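Local structure of beta-glucuronidase (Dictyoglomus thermophilum, 6XXW) at residues Pro55-Ile61 with Ile312-Leu317; Asn171-Phe177 with Phe555-Gln559; Ala365-Trp371 with Ala414-Tyr420. The protein is a glycoside hydrolase family 2 enzyme that probably hydrolyses beta-glucuronides, releasing the terminal glucuronic acid residue. One frame throughout, in Å; residues are numbered along the deposited sequence.

Interaction 1 of 3, residues Pro55-Ile61 with Ile312-Leu317; sequences PASFNDI and IRGKGL. With TRS (2-amino-2-hydroxymethyl-propane-1,3-diol), chain J.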
loop_
_atom_site.group_PDB
_atom_site.type_symbol
_atom_site.label_atom_id
_atom_site.label_comp_id
_atom_site.label_asym_id
_atom_site.label_seq_id
_atom_site.Cartn_x
_atom_site.Cartn_y
_atom_site.Cartn_z
ATOM N N PRO A 55 17.638 3.538 25.844
ATOM C CA PRO A 55 17.441 2.146 25.452
ATOM C C PRO A 55 16.946 1.993 24.009
ATOM O O PRO A 55 16.176 2.820 23.516
ATOM C CB PRO A 55 16.369 1.672 26.437
ATOM C CG PRO A 55 15.509 2.881 26.609
ATOM C CD PRO A 55 16.450 4.073 26.543
ATOM N N ALA A 56 17.392 0.922 23.362
ATOM C CA ALA A 56 17.031 0.592 21.986
ATOM C C ALA A 56 17.703 -0.713 21.592
ATOM O O ALA A 56 18.761 -1.058 22.121
ATOM C CB ALA A 56 17.468 1.683 21.011
ATOM N N SER A 57 17.122 -1.431 20.646
ATOM C CA SER A 57 17.861 -2.493 19.992
ATOM C C SER A 57 18.819 -1.819 19.021
ATOM O O SER A 57 18.486 -0.783 18.453
ATOM C CB SER A 57 16.892 -3.400 19.223
ATOM O OG SER A 57 15.981 -4.040 20.094
ATOM N N PHE A 58 20.011 -2.396 18.816
ATOM C CA PHE A 58 20.936 -1.740 17.889
ATOM C C PHE A 58 20.696 -2.104 16.426
ATOM O O PHE A 58 21.291 -1.470 15.546
ATOM C CB PHE A 58 22.406 -2.035 18.265
ATOM C CG PHE A 58 22.796 -3.500 18.216
ATOM C CD1 PHE A 58 22.990 -4.150 17.006
ATOM C CD2 PHE A 58 22.993 -4.221 19.389
ATOM C CE1 PHE A 58 23.354 -5.517 16.966
ATOM C CE2 PHE A 58 23.364 -5.583 19.359
ATOM C CZ PHE A 58 23.546 -6.220 18.140
ATOM N N ASN A 59 19.817 -3.070 16.145
ATOM C CA ASN A 59 19.786 -3.712 14.831
ATOM C C ASN A 59 19.292 -2.778 13.728
ATOM O O ASN A 59 19.799 -2.832 12.600
ATOM C CB ASN A 59 18.924 -4.976 14.899
ATOM C CG ASN A 59 19.389 -5.942 16.001
ATOM O OD1 ASN A 59 19.077 -5.753 17.171
ATOM N ND2 ASN A 59 20.136 -6.970 15.616
ATOM N N ASP A 60 18.297 -1.937 14.009
ATOM C CA ASP A 60 17.677 -1.111 12.971
ATOM C C ASP A 60 18.115 0.352 13.024
ATOM O O ASP A 60 17.540 1.185 12.316
ATOM C CB ASP A 60 16.152 -1.193 13.063
ATOM C CG ASP A 60 15.618 -2.587 12.717
ATOM O OD1 ASP A 60 16.325 -3.349 12.026
ATOM O OD2 ASP A 60 14.492 -2.923 13.147
ATOM N N ILE A 61 19.128 0.673 13.832
ATOM C CA ILE A 61 19.533 2.062 14.040
ATOM C C ILE A 61 20.390 2.558 12.880
ATOM O O ILE A 61 20.308 3.735 12.493
ATOM C CB ILE A 61 20.274 2.189 15.386
ATOM C CG1 ILE A 61 19.363 1.741 16.540
ATOM C CG2 ILE A 61 20.800 3.647 15.602
ATOM C CD1 ILE A 61 18.165 2.690 16.738
ATOM N N ILE A 312 12.026 1.031 14.295
ATOM C CA ILE A 312 13.369 1.606 14.436
ATOM C C ILE A 312 14.062 1.163 15.724
ATOM O O ILE A 312 15.209 0.711 15.683
ATOM C CB ILE A 312 13.388 3.147 14.352
ATOM C CG1 ILE A 312 12.579 3.687 13.159
ATOM C CG2 ILE A 312 14.837 3.622 14.208
ATOM C CD1 ILE A 312 13.001 3.094 11.843
ATOM N N ARG A 313 13.400 1.278 16.870
ATOM C CA ARG A 313 14.046 0.970 18.145
ATOM C C ARG A 313 13.964 -0.504 18.526
ATOM O O ARG A 313 14.549 -0.899 19.546
ATOM C CB ARG A 313 13.443 1.825 19.261
ATOM C CG ARG A 313 12.088 1.362 19.755
ATOM C CD ARG A 313 11.350 2.499 20.453
ATOM N NE ARG A 313 11.025 3.572 19.516
ATOM C CZ ARG A 313 11.517 4.804 19.582
ATOM N NH1 ARG A 313 12.364 5.141 20.555
ATOM N NH2 ARG A 313 11.160 5.702 18.677
ATOM N N GLY A 314 13.264 -1.324 17.742
ATOM C CA GLY A 314 13.172 -2.742 18.031
ATOM C C GLY A 314 12.444 -3.003 19.329
ATOM O O GLY A 314 11.279 -2.624 19.470
ATOM N N LYS A 315 13.120 -3.623 20.292
ATOM C CA LYS A 315 12.519 -3.938 21.585
ATOM C C LYS A 315 12.739 -2.853 22.634
ATOM O O LYS A 315 12.375 -3.048 23.802
ATOM C CB LYS A 315 13.064 -5.281 22.103
ATOM C CG LYS A 315 12.871 -6.437 21.096
ATOM C CD LYS A 315 13.097 -7.799 21.750
ATOM C CE LYS A 315 11.793 -8.402 22.288
ATOM N NZ LYS A 315 10.634 -8.250 21.344
ATOM N N GLY A 316 13.323 -1.719 22.254
ATOM C CA GLY A 316 13.636 -0.693 23.235
ATOM C C GLY A 316 12.386 -0.093 23.853
ATOM O O GLY A 316 11.379 0.128 23.178
ATOM N N LEU A 317 12.465 0.174 25.167
ATOM C CA LEU A 317 11.392 0.854 25.889
ATOM C C LEU A 317 11.107 2.228 25.296
ATOM O O LEU A 317 12.029 3.009 25.042
ATOM C CB LEU A 317 11.768 1.018 27.365
ATOM C CG LEU A 317 10.743 1.822 28.167
ATOM C CD1 LEU A 317 9.634 0.909 28.626
ATOM C CD2 LEU A 317 11.383 2.504 29.361
HETATM C C TRS J . 11.966 -2.378 9.973
HETATM C C1 TRS J . 13.212 -2.400 9.103
HETATM C C2 TRS J . 12.327 -1.816 11.349
HETATM C C3 TRS J . 10.837 -1.587 9.309
HETATM N N TRS J . 11.520 -3.760 10.133
HETATM O O1 TRS J . 14.177 -3.159 9.787
HETATM O O2 TRS J . 12.370 -0.395 11.352
HETATM O O3 TRS J . 10.593 -2.096 8.009
HETATM O O HOH W 1 13.736 2.938 22.834
HETATM O O HOH W 2 16.785 -1.188 16.396
HETATM O O HOH W 3 12.764 -1.719 14.995
#
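Ser-57 meets the type II' turn Arg-313 to Gly-316 with both backbone and side chain, and two direct hydrogen bonds result. Ser-57 N donates to Arg-313 O at 2.8 Å, nearly straight at 168°, while Gly-316 N approaches the same oxygen from the opposite face of its carbonyl plane. In return Lys-315 N donates to Ser-57 OG at 2.9 Å; OG, set beside its own backbone N (chi1 -63°), faces that N-H. The turn's glycines permit the closeness: a beta carbon on Gly-314 would strike Ser-57 OG, and one on Gly-316 would strike Ala-56 CA. Water continues the polar seam. One molecule joins Ser-57 O, Asp-60 N and Ile-312 O; another bridges Pro-55 O and Leu-317 O. Apolar contacts close the two ends, Pro-55 CG against Leu-317 CB (4.2 Å) and Ile-61 CD1 against Ile-312 CG2 (4.3 Å). Beside Ile-312, Asp-60 OD2 bonds to Tyr-179, and a bound TRS, probably from the crystallisation liquor, receives a bond from Ile-312 N. Sugar-binding domain and TIM-barrel loop thus meet through largely backbone chemistry, consistent with an interface set mainly by main-chain shape, while Arg-313 forms a salt bridge with Asp-318 of the second subunit.

Interaction 2 of 3, residues Asn171-Phe177 with Phe555-Gln559; sequences NYYFDFF and FMTKQ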
loop_
_atom_site.group_PDB
_atom_site.type_symbol
_atom_site.label_atom_id
_atom_site.label_comp_id
_atom_site.label_asym_id
_atom_site.label_seq_id
_atom_site.Cartn_x
_atom_site.Cartn_y
_atom_site.Cartn_z
ATOM N N ASN A 171 20.638 -20.246 14.635
ATOM C CA ASN A 171 19.331 -20.854 14.461
ATOM C C ASN A 171 18.511 -20.680 15.728
ATOM O O ASN A 171 19.030 -20.794 16.843
ATOM C CB ASN A 171 19.457 -22.339 14.114
ATOM C CG ASN A 171 19.900 -22.558 12.668
ATOM O OD1 ASN A 171 19.632 -21.732 11.789
ATOM N ND2 ASN A 171 20.578 -23.660 12.420
ATOM N N TYR A 172 17.226 -20.402 15.545
ATOM C CA TYR A 172 16.295 -20.309 16.655
ATOM C C TYR A 172 14.885 -20.482 16.111
ATOM O O TYR A 172 14.617 -20.248 14.928
ATOM C CB TYR A 172 16.441 -18.994 17.426
ATOM C CG TYR A 172 16.309 -17.702 16.641
ATOM C CD1 TYR A 172 17.411 -17.140 16.014
ATOM C CD2 TYR A 172 15.102 -16.997 16.600
ATOM C CE1 TYR A 172 17.319 -15.932 15.330
ATOM C CE2 TYR A 172 14.996 -15.772 15.911
ATOM C CZ TYR A 172 16.118 -15.245 15.285
ATOM O OH TYR A 172 16.060 -14.046 14.597
ATOM N N TYR A 173 13.989 -20.907 16.995
ATOM C CA TYR A 173 12.705 -21.460 16.596
ATOM C C TYR A 173 11.544 -20.712 17.224
ATOM O O TYR A 173 10.407 -21.191 17.178
ATOM C CB TYR A 173 12.674 -22.961 16.944
ATOM C CG TYR A 173 13.871 -23.652 16.336
ATOM C CD1 TYR A 173 13.847 -24.079 15.013
ATOM C CD2 TYR A 173 15.052 -23.802 17.055
ATOM C CE1 TYR A 173 14.955 -24.685 14.441
ATOM C CE2 TYR A 173 16.163 -24.400 16.490
ATOM C CZ TYR A 173 16.107 -24.839 15.185
ATOM O OH TYR A 173 17.211 -25.434 14.618
ATOM N N PHE A 174 11.799 -19.547 17.795
ATOM C CA PHE A 174 10.731 -18.648 18.202
ATOM C C PHE A 174 10.484 -17.628 17.096
ATOM O O PHE A 174 11.394 -17.260 16.353
ATOM C CB PHE A 174 11.060 -17.951 19.527
ATOM C CG PHE A 174 12.405 -17.276 19.574
ATOM C CD1 PHE A 174 12.538 -15.926 19.216
ATOM C CD2 PHE A 174 13.522 -17.953 20.048
ATOM C CE1 PHE A 174 13.771 -15.281 19.291
ATOM C CE2 PHE A 174 14.766 -17.310 20.143
ATOM C CZ PHE A 174 14.896 -15.977 19.765
ATOM N N ASP A 175 9.234 -17.185 16.986
ATOM C CA ASP A 175 8.792 -16.376 15.854
ATOM C C ASP A 175 8.752 -14.896 16.224
ATOM O O ASP A 175 7.717 -14.236 16.164
ATOM C CB ASP A 175 7.426 -16.860 15.379
ATOM C CG ASP A 175 6.924 -16.104 14.165
ATOM O OD1 ASP A 175 7.709 -15.905 13.209
ATOM O OD2 ASP A 175 5.741 -15.704 14.172
ATOM N N PHE A 176 9.891 -14.388 16.680
ATOM C CA PHE A 176 10.096 -12.948 16.772
ATOM C C PHE A 176 11.584 -12.713 16.594
ATOM O O PHE A 176 12.391 -13.582 16.911
ATOM C CB PHE A 176 9.579 -12.339 18.088
ATOM C CG PHE A 176 10.077 -13.026 19.356
ATOM C CD1 PHE A 176 9.427 -14.147 19.849
ATOM C CD2 PHE A 176 11.164 -12.511 20.070
ATOM C CE1 PHE A 176 9.858 -14.761 21.018
ATOM C CE2 PHE A 176 11.609 -13.121 21.243
ATOM C CZ PHE A 176 10.956 -14.252 21.715
ATOM N N PHE A 177 11.938 -11.547 16.059
ATOM C CA PHE A 177 13.325 -11.302 15.682
ATOM C C PHE A 177 14.223 -11.231 16.913
ATOM O O PHE A 177 13.845 -10.665 17.944
ATOM C CB PHE A 177 13.453 -9.999 14.882
ATOM C CG PHE A 177 14.847 -9.751 14.366
ATOM C CD1 PHE A 177 15.446 -10.650 13.487
ATOM C CD2 PHE A 177 15.565 -8.637 14.767
ATOM C CE1 PHE A 177 16.728 -10.428 13.008
ATOM C CE2 PHE A 177 16.841 -8.409 14.290
ATOM C CZ PHE A 177 17.429 -9.311 13.419
ATOM N N PHE A 555 4.771 -7.102 13.954
ATOM C CA PHE A 555 6.075 -7.073 14.616
ATOM C C PHE A 555 7.110 -7.781 13.757
ATOM O O PHE A 555 6.774 -8.589 12.893
ATOM C CB PHE A 555 6.021 -7.721 16.015
ATOM C CG PHE A 555 5.602 -9.168 16.009
ATOM C CD1 PHE A 555 4.254 -9.516 16.039
ATOM C CD2 PHE A 555 6.553 -10.185 15.986
ATOM C CE1 PHE A 555 3.862 -10.861 16.043
ATOM C CE2 PHE A 555 6.167 -11.530 15.984
ATOM C CZ PHE A 555 4.832 -11.866 16.023
ATOM N N MET A 556 8.387 -7.485 14.013
ATOM C CA MET A 556 9.459 -8.047 13.198
ATOM C C MET A 556 9.817 -9.476 13.616
ATOM O O MET A 556 9.783 -9.829 14.799
ATOM C CB MET A 556 10.719 -7.182 13.290
ATOM C CG MET A 556 10.691 -5.901 12.485
ATOM S SD MET A 556 10.287 -6.123 10.746
ATOM C CE MET A 556 11.261 -7.539 10.388
ATOM N N THR A 557 10.205 -10.284 12.624
ATOM C CA THR A 557 10.700 -11.647 12.790
ATOM C C THR A 557 11.970 -11.798 11.966
ATOM O O THR A 557 12.305 -10.929 11.153
ATOM C CB THR A 557 9.678 -12.696 12.317
ATOM O OG1 THR A 557 9.491 -12.567 10.900
ATOM C CG2 THR A 557 8.338 -12.499 13.005
ATOM N N LYS A 558 12.674 -12.924 12.154
ATOM C CA LYS A 558 13.758 -13.232 11.229
ATOM C C LYS A 558 13.191 -13.431 9.824
ATOM O O LYS A 558 11.990 -13.633 9.634
ATOM C CB LYS A 558 14.532 -14.475 11.669
ATOM C CG LYS A 558 13.820 -15.774 11.414
ATOM C CD LYS A 558 14.779 -16.958 11.470
ATOM C CE LYS A 558 14.950 -17.477 12.871
ATOM N NZ LYS A 558 16.100 -18.438 12.959
ATOM N N GLN A 559 14.069 -13.358 8.830
ATOM C CA GLN A 559 13.622 -13.410 7.449
ATOM C C GLN A 559 13.373 -14.847 7.016
ATOM O O GLN A 559 14.147 -15.755 7.338
ATOM C CB GLN A 559 14.648 -12.752 6.532
ATOM C CG GLN A 559 14.803 -11.264 6.789
ATOM C CD GLN A 559 15.705 -10.611 5.786
ATOM O OE1 GLN A 559 15.304 -10.337 4.652
ATOM N NE2 GLN A 559 16.947 -10.377 6.181
HETATM O O HOH W 4 11.794 -14.901 14.085
#
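Phe-177 and Thr-557 bring their CA atoms within 3.9 Å, and a single backbone hydrogen bond, Phe-177 N to Met-556 O (3.0 Å, 154°), joins the two segments. Lys-558 makes the most extensive side-chain contact. Its chain bends at chi3 (87°) and slides past Tyr-172 in the opposite direction, laying CE over the centre of one ring face. NZ follows as a cation-pi partner, 3.6 Å from the Tyr-172 ring centroid, and also donates to Tyr-172 O at 3.1 Å, so ring and carbonyl of one residue hold the ammonium together. A leucine in place of Tyr-172 would probably cost Lys-558 its cation-pi face and leave the ammonium, still bonded to the carbonyl, freer to swing. In fold terms, a loop leaving strand 168-172 of the sugar-binding domain here meets the loop that follows strand 544-550, the last of the TIM barrel. A water spans the two loops, accepting from Lys-558 N and donating to Phe-174 O. Farther along, Asp-175 O lies in the plane of the Phe-555 ring, at its CE2 edge (3.1 Å). Asp-175 OD1 touches Thr-557 CG2 at 3.5 Å, its carboxylate being engaged by Arg-563 and Asn-567.

Interaction 3 of 3, residues Ala365-Trp371 with Ala414-Tyr420; sequences AVGLNLW and ANEAATY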
loop_
_atom_site.group_PDB
_atom_site.type_symbol
_atom_site.label_atom_id
_atom_site.label_comp_id
_atom_site.label_asym_id
_atom_site.label_seq_id
_atom_site.Cartn_x
_atom_site.Cartn_y
_atom_site.Cartn_z
ATOM N N ALA A 365 10.176 -18.937 27.961
ATOM C CA ALA A 365 10.328 -20.319 27.498
ATOM C C ALA A 365 9.516 -20.529 26.216
ATOM O O ALA A 365 8.525 -21.261 26.156
ATOM C CB ALA A 365 9.917 -21.300 28.590
ATOM N N VAL A 366 9.974 -19.859 25.169
ATOM C CA VAL A 366 9.382 -19.933 23.842
ATOM C C VAL A 366 10.480 -20.405 22.900
ATOM O O VAL A 366 11.660 -20.106 23.101
ATOM C CB VAL A 366 8.794 -18.564 23.410
ATOM C CG1 VAL A 366 9.868 -17.466 23.449
ATOM C CG2 VAL A 366 8.125 -18.650 22.014
ATOM N N GLY A 367 10.095 -21.166 21.881
ATOM C CA GLY A 367 11.072 -21.772 21.008
ATOM C C GLY A 367 11.524 -23.152 21.426
ATOM O O GLY A 367 12.466 -23.685 20.824
ATOM N N LEU A 368 10.889 -23.742 22.438
ATOM C CA LEU A 368 11.225 -25.089 22.894
ATOM C C LEU A 368 10.465 -26.120 22.060
ATOM O O LEU A 368 9.706 -26.956 22.549
ATOM C CB LEU A 368 10.924 -25.238 24.382
ATOM C CG LEU A 368 11.945 -24.646 25.358
ATOM C CD1 LEU A 368 11.916 -23.135 25.340
ATOM C CD2 LEU A 368 11.677 -25.167 26.778
ATOM N N ASN A 369 10.700 -26.043 20.755
ATOM C CA ASN A 369 9.925 -26.837 19.815
ATOM C C ASN A 369 10.593 -26.772 18.456
ATOM O O ASN A 369 10.878 -25.682 17.949
ATOM C CB ASN A 369 8.483 -26.317 19.740
ATOM C CG ASN A 369 7.487 -27.390 19.349
ATOM O OD1 ASN A 369 6.346 -27.382 19.817
ATOM N ND2 ASN A 369 7.896 -28.293 18.477
ATOM N N LEU A 370 10.882 -27.928 17.891
ATOM C CA LEU A 370 11.365 -28.050 16.519
ATOM C C LEU A 370 10.209 -28.682 15.765
ATOM O O LEU A 370 10.011 -29.897 15.830
ATOM C CB LEU A 370 12.632 -28.894 16.437
ATOM C CG LEU A 370 13.674 -28.494 17.477
ATOM C CD1 LEU A 370 14.784 -29.516 17.546
ATOM C CD2 LEU A 370 14.215 -27.147 17.117
ATOM N N TRP A 371 9.423 -27.844 15.097
ATOM C CA TRP A 371 8.167 -28.255 14.479
ATOM C C TRP A 371 8.337 -29.523 13.650
ATOM O O TRP A 371 8.283 -29.481 12.416
ATOM C CB TRP A 371 7.630 -27.109 13.631
ATOM C CG TRP A 371 7.829 -25.769 14.276
ATOM C CD1 TRP A 371 8.732 -24.806 13.916
ATOM C CD2 TRP A 371 7.106 -25.240 15.395
ATOM N NE1 TRP A 371 8.609 -23.710 14.738
ATOM C CE2 TRP A 371 7.618 -23.951 15.654
ATOM C CE3 TRP A 371 6.072 -25.728 16.201
ATOM C CZ2 TRP A 371 7.130 -23.146 16.685
ATOM C CZ3 TRP A 371 5.589 -24.922 17.231
ATOM C CH2 TRP A 371 6.120 -23.651 17.463
ATOM N N ALA A 414 5.322 -21.079 29.818
ATOM C CA ALA A 414 5.907 -21.349 28.505
ATOM C C ALA A 414 4.880 -21.077 27.411
ATOM O O ALA A 414 3.678 -20.968 27.667
ATOM C CB ALA A 414 6.416 -22.792 28.391
ATOM N N ASN A 415 5.374 -20.998 26.175
ATOM C CA ASN A 415 4.527 -20.835 24.994
ATOM C C ASN A 415 4.912 -21.864 23.946
ATOM O O ASN A 415 6.029 -21.827 23.423
ATOM C CB ASN A 415 4.655 -19.434 24.397
ATOM C CG ASN A 415 3.778 -19.243 23.170
ATOM O OD1 ASN A 415 2.587 -18.942 23.289
ATOM N ND2 ASN A 415 4.361 -19.424 21.978
ATOM N N GLU A 416 3.979 -22.763 23.624
ATOM C CA GLU A 416 4.135 -23.704 22.511
ATOM C C GLU A 416 5.412 -24.529 22.625
ATOM O O GLU A 416 6.138 -24.718 21.645
ATOM C CB GLU A 416 4.082 -22.971 21.165
ATOM C CG GLU A 416 2.750 -22.245 20.886
ATOM C CD GLU A 416 2.649 -21.728 19.457
ATOM O OE1 GLU A 416 3.702 -21.502 18.815
ATOM O OE2 GLU A 416 1.511 -21.553 18.971
ATOM N N ALA A 417 5.695 -25.024 23.827
ATOM C CA ALA A 417 6.750 -26.014 23.982
ATOM C C ALA A 417 6.296 -27.372 23.434
ATOM O O ALA A 417 5.111 -27.618 23.198
ATOM C CB ALA A 417 7.150 -26.148 25.453
ATOM N N ALA A 418 7.262 -28.280 23.265
ATOM C CA ALA A 418 6.973 -29.633 22.766
ATOM C C ALA A 418 6.498 -30.521 23.920
ATOM O O ALA A 418 7.157 -31.476 24.341
ATOM C CB ALA A 418 8.191 -30.221 22.066
ATOM N N THR A 419 5.301 -30.190 24.418
ATOM C CA THR A 419 4.736 -30.787 25.620
ATOM C C THR A 419 4.243 -32.213 25.400
ATOM O O THR A 419 3.813 -32.854 26.364
ATOM C CB THR A 419 3.578 -29.926 26.134
ATOM O OG1 THR A 419 2.644 -29.718 25.065
ATOM C CG2 THR A 419 4.077 -28.557 26.671
ATOM N N TYR A 420 4.272 -32.715 24.166
ATOM C CA TYR A 420 3.942 -34.110 23.901
ATOM C C TYR A 420 5.101 -35.051 24.236
ATOM O O TYR A 420 4.895 -36.264 24.344
ATOM C CB TYR A 420 3.520 -34.261 22.429
ATOM C CG TYR A 420 4.537 -33.675 21.474
ATOM C CD1 TYR A 420 5.665 -34.400 21.111
ATOM C CD2 TYR A 420 4.395 -32.384 20.968
ATOM C CE1 TYR A 420 6.619 -33.863 20.261
ATOM C CE2 TYR A 420 5.348 -31.838 20.116
ATOM C CZ TYR A 420 6.454 -32.591 19.765
ATOM O OH TYR A 420 7.412 -32.074 18.924
HETATM O O HOH W 5 8.330 -23.106 24.060
HETATM O O HOH W 6 7.799 -22.611 20.427
#
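Ala-365 and Leu-368 each offer a carbonyl to the opposite segment, and these supply the two direct hydrogen bonds. Asn-415 N donates to Ala-365 O at 3.2 Å, almost straight at 170° but from above the carbonyl plane. Ala-418 N reaches Leu-368 O at 2.9 Å along a more bent path (135°), and the same oxygen takes a CA-H...O contact from Ala-417. Both Leu-368 and Ala-418 are centres of inverse gamma turns, so this bond links two tight bends.

Two waters extend the polar network. One donates to Ala-365 O and Asn-415 O while accepting from Leu-368 N; a second joins Gly-367 N to Glu-416 O. Gly-367 has a positive phi, at which a side chain would be jammed against the preceding carbonyl oxygen.

Apolar packing is made of small groups: Ala-365 CB on Ala-414 CB at 3.8 Å, and Leu-368 CB on Ala-417 CB at 4.0 Å. Val-366 lies alongside Asn-415, pointing the same way, with CG2 3.8 Å from ND2.

The longer side chains gather beside bound TRS. Glu-416, extended beyond CG, carries OE1 to 3.5 Å from Trp-371 CH2, with carboxylate and indole planes nearly perpendicular (81°). Asn-467 bonds to its OE2, and Arg-338 to Asn-415 OD1. Two bound TRS molecules, probably from the crystallisation liquor, lie close by; one of them is hydrogen-bonded to both Glu-416 OE1 and Asn-415 ND2.

The setting is the C-terminal rim of the TIM barrel, where such barrels place their active sites: the loop after strand 358-362 lies against the end of the parallel neighbour 408-415, strand 444-448 pairs with that strand's other edge, and Phe-428 of helix 422-438 packs on Ala-414 and Ala-417.

How the interactions relate
From the N terminus, 55-61 comes first and 171-177 second, both in the sugar-binding domain. Interaction 1 closes when the chain, after a further beta domain, enters the barrel and reaches 312-317. Interaction 2 is still open there, so the two loops cross. Interaction 3 then lies wholly within the barrel domain, 365-371 closing with 414-420, and is nested in the loop that interaction 2 completes at 555-559. Interactions 1 and 2 thus tie the sugar-binding domain to loops after the first and last barrel strands, and touch through Asn-59 and Phe-177. Tyr-173 and Phe-176 carry interaction 2 onto interaction 3, packing against Asn-369, Leu-370, Trp-371 and Val-366.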